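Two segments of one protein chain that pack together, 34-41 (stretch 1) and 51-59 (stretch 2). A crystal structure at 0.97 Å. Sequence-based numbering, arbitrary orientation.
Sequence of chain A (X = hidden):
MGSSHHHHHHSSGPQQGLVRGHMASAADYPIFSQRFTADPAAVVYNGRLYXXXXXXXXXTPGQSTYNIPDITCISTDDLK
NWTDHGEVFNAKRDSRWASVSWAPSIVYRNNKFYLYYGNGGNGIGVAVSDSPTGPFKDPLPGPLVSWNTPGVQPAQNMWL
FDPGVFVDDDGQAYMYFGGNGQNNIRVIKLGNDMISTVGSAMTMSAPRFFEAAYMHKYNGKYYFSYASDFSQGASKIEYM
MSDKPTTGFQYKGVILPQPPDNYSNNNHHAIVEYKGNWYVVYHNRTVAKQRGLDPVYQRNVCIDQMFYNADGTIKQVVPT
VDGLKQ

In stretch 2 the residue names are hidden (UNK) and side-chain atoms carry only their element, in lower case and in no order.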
# COMPACT_ATOMS: atom_id res chain seq x y z
N GLN A 34 13.18 -13.30 5.88
CA GLN A 34 14.59 -12.89 5.94
C GLN A 34 14.80 -11.57 6.66
O GLN A 34 15.75 -11.41 7.42
CB GLN A 34 15.18 -12.80 4.56
CG GLN A 34 15.18 -14.08 3.81
CD GLN A 34 16.02 -15.15 4.51
OE1 GLN A 34 17.20 -14.88 4.85
NE2 GLN A 34 15.43 -16.30 4.82
N ARG A 35 13.94 -10.61 6.34
CA ARG A 35 13.92 -9.29 6.91
C ARG A 35 12.46 -8.95 7.15
O ARG A 35 11.59 -9.54 6.52
CB ARG A 35 14.59 -8.27 5.98
CG ARG A 35 16.06 -8.54 5.73
CD ARG A 35 16.75 -7.62 4.74
NE ARG A 35 16.06 -7.51 3.48
CZ ARG A 35 15.97 -8.46 2.57
NH1 ARG A 35 16.54 -9.65 2.71
NH2 ARG A 35 15.29 -8.24 1.47
N PHE A 36 12.20 -7.98 8.03
CA PHE A 36 10.81 -7.63 8.33
C PHE A 36 10.23 -6.70 7.25
O PHE A 36 10.93 -5.82 6.72
CB PHE A 36 10.75 -6.99 9.73
CG PHE A 36 11.15 -7.96 10.82
CD1 PHE A 36 10.30 -9.01 11.13
CD2 PHE A 36 12.36 -7.84 11.48
CE1 PHE A 36 10.68 -9.94 12.10
CE2 PHE A 36 12.73 -8.79 12.43
CZ PHE A 36 11.88 -9.81 12.74
N THR A 37 8.96 -6.93 6.94
CA THR A 37 8.28 -6.27 5.82
C THR A 37 6.87 -5.92 6.22
O THR A 37 6.19 -6.65 6.96
CB THR A 37 8.22 -7.23 4.59
OG1 THR A 37 7.68 -8.50 4.91
CG2 THR A 37 9.61 -7.38 3.96
N ALA A 38 6.37 -4.79 5.68
CA ALA A 38 5.05 -4.28 6.03
C ALA A 38 4.44 -3.53 4.84
O ALA A 38 5.11 -3.21 3.85
CB ALA A 38 5.14 -3.32 7.21
N ASP A 39 3.15 -3.28 4.97
CA ASP A 39 2.48 -2.30 4.04
C ASP A 39 2.65 -2.66 2.58
O ASP A 39 3.05 -1.84 1.75
CB ASP A 39 3.00 -0.88 4.28
CG ASP A 39 3.05 -0.49 5.72
OD1 ASP A 39 2.14 -0.82 6.49
OD2 ASP A 39 4.05 0.25 6.07
N PRO A 40 2.38 -3.92 2.20
CA PRO A 40 2.68 -4.35 0.84
C PRO A 40 1.87 -3.66 -0.25
O PRO A 40 0.68 -3.32 -0.04
CB PRO A 40 2.36 -5.83 0.88
CG PRO A 40 1.29 -5.96 1.93
CD PRO A 40 1.73 -4.99 2.99
N ALA A 41 2.46 -3.59 -1.42
CA ALA A 41 1.79 -3.28 -2.67
C ALA A 41 2.31 -4.25 -3.72
O ALA A 41 3.43 -4.72 -3.64
CB ALA A 41 2.03 -1.83 -3.08
N UNK A 51 5.94 -8.08 -5.07
CA UNK A 51 5.41 -7.40 -3.86
C UNK A 51 6.50 -6.48 -3.33
O UNK A 51 7.65 -6.90 -3.16
c UNK A 51 4.40 -7.64 -1.60
c UNK A 51 4.99 -8.42 -2.78
c UNK A 51 3.96 -9.41 -3.30
c UNK A 51 3.59 -10.50 -2.29
N UNK A 52 6.11 -5.22 -3.11
CA UNK A 52 6.99 -4.20 -2.57
C UNK A 52 6.49 -3.85 -1.19
O UNK A 52 5.28 -3.62 -1.02
o UNK A 52 8.57 -4.07 -8.77
c UNK A 52 8.65 -2.89 -5.31
c UNK A 52 6.93 -2.93 -3.48
c UNK A 52 6.93 -4.09 -7.07
c UNK A 52 7.38 -3.19 -4.87
c UNK A 52 9.08 -3.15 -6.60
c UNK A 52 6.53 -3.82 -5.79
c UNK A 52 8.22 -3.78 -7.48
N UNK A 53 7.40 -3.71 -0.23
CA UNK A 53 7.01 -3.53 1.16
C UNK A 53 7.86 -2.45 1.81
O UNK A 53 9.05 -2.30 1.51
s UNK A 53 6.27 -6.21 1.41
c UNK A 53 7.23 -4.80 1.98
N UNK A 54 7.27 -1.76 2.78
CA UNK A 54 8.08 -1.06 3.78
C UNK A 54 9.08 -2.05 4.38
O UNK A 54 8.64 -3.12 4.82
c UNK A 54 7.17 -0.61 4.93
o UNK A 54 6.28 0.40 4.53
N UNK A 55 10.36 -1.73 4.39
CA UNK A 55 11.33 -2.57 5.11
C UNK A 55 11.40 -2.10 6.57
O UNK A 55 11.88 -1.01 6.85
c UNK A 55 13.78 -3.13 5.25
n UNK A 55 13.75 -4.27 6.03
n UNK A 55 15.78 -3.50 6.12
c UNK A 55 12.67 -2.46 4.48
c UNK A 55 14.98 -4.46 6.54
c UNK A 55 15.04 -2.67 5.33
N UNK A 56 10.80 -2.87 7.48
CA UNK A 56 10.91 -2.63 8.90
C UNK A 56 12.32 -3.00 9.33
O UNK A 56 12.65 -4.19 9.37
c UNK A 56 8.51 -2.88 9.85
o UNK A 56 7.60 -3.70 10.20
c UNK A 56 9.89 -3.47 9.71
o UNK A 56 8.31 -1.65 9.70
N UNK A 57 13.15 -2.03 9.65
CA UNK A 57 14.52 -2.32 10.08
C UNK A 57 14.51 -3.16 11.35
O UNK A 57 13.63 -3.05 12.19
c UNK A 57 15.27 -1.05 10.36
o UNK A 57 15.33 -0.23 9.21
N UNK A 58 15.51 -4.03 11.51
CA UNK A 58 15.63 -4.74 12.76
C UNK A 58 15.58 -3.76 13.93
O UNK A 58 16.20 -2.70 13.90
o UNK A 58 15.92 -7.06 11.21
c UNK A 58 16.96 -6.63 11.71
c UNK A 58 16.94 -5.52 12.76
o UNK A 58 18.11 -7.06 11.39
N UNK A 59 14.87 -4.14 14.97
CA UNK A 59 14.63 -3.26 16.11
C UNK A 59 15.90 -2.75 16.75
O UNK A 59 16.86 -3.53 16.86
c UNK A 59 13.75 -3.93 17.15
O HOH W 1 15.70 -9.70 10.39
O HOH W 2 14.42 -6.24 8.89

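Position 51 carries four side-chain carbons, forked at the first, with one arm two carbons long; the one-carbon arm lies 3.7 Å from CB of Pro 40. This is isoleucine, and a branched aliphatic chain suits this buried, apolar place against the proline ring.

At position 52 one carbon leads to a ring of six carbons bearing an oxygen. The backbone makes the main link to stretch 1: N of position 52 donates to O of Ala 41 at 2.8 Å, and N of Ala 41 donates to O of position 52, also at 2.8 Å. Both bonds are short and close to straight, at 173° and 158°, so the pair is well formed. The residue is tyrosine. Its side chain leaves on the same face as the methyl of Ala 41, and its hydroxyl is satisfied elsewhere in the structure, so the large ring can be buried without leaving a polar group unpaired.

Position 53 has one carbon and one sulfur. The carbon lies 3.7 Å from CB of Thr 37 and 3.2 Å from O of Ala 38, while the sulfur is 4.0 Å from CB of Pro 40. This is cysteine, a small, weakly polar side chain that fits this close, buried setting.

Position 54 shows one carbon and one oxygen, the latter 2.7 Å from OD2 of Asp 39. This is serine, and its OG donates a hydrogen bond to that carboxylate oxygen. The short side chain places the hydroxyl directly beside the corner of stretch 1. The backbone pairs with Ala 38: N of Ala 38 donates to O of Ser 54 at 2.9 Å, and N of Ser 54 returns a weak bond to O of Ala 38 at 2.8 Å.

At position 55 a carbon bears a five-membered ring of three carbons and two nitrogens, one nitrogen 3.3 Å from O of Phe 36. The residue is histidine; its ND1 donates to that oxygen nearly linearly, the ring carrying its donor back to the neighbouring strand.

Position 56 has two carbons, the second carrying two oxygens; its CB packs 3.6 Å from CB of Phe 36. This is aspartate, and both carboxylate oxygens find partners elsewhere in the structure, which makes the buried acid tolerable.

Position 57, with one carbon and one oxygen, points its CB away from stretch 1. It is serine, whose small polar hydroxyl, bonded elsewhere, is at home in this partly exposed place.

Position 58 again has two carbons and two oxygens, one oxygen 3.7 Å from CD2 of Phe 36, at the ring edge. This is aspartate; its carboxylate suits an exposed site, where OD1 accepts from a water that also accepts from N of Phe 36.

Position 59, a single carbon beyond reach of stretch 1, is alanine; the contact makes no demand on this exposed side chain.

The contact is an antiparallel ladder whose register shifts by one at a bulge, where stretch 1 turns its corner at Asp 39. Backbone bonds hold both sides of that corner, the bond from OG of Ser 54 to OD2 of Asp 39 braces it, and His 55 and a bridging water extend the join.

Stretch 2 51-59: IYCSHDSDA
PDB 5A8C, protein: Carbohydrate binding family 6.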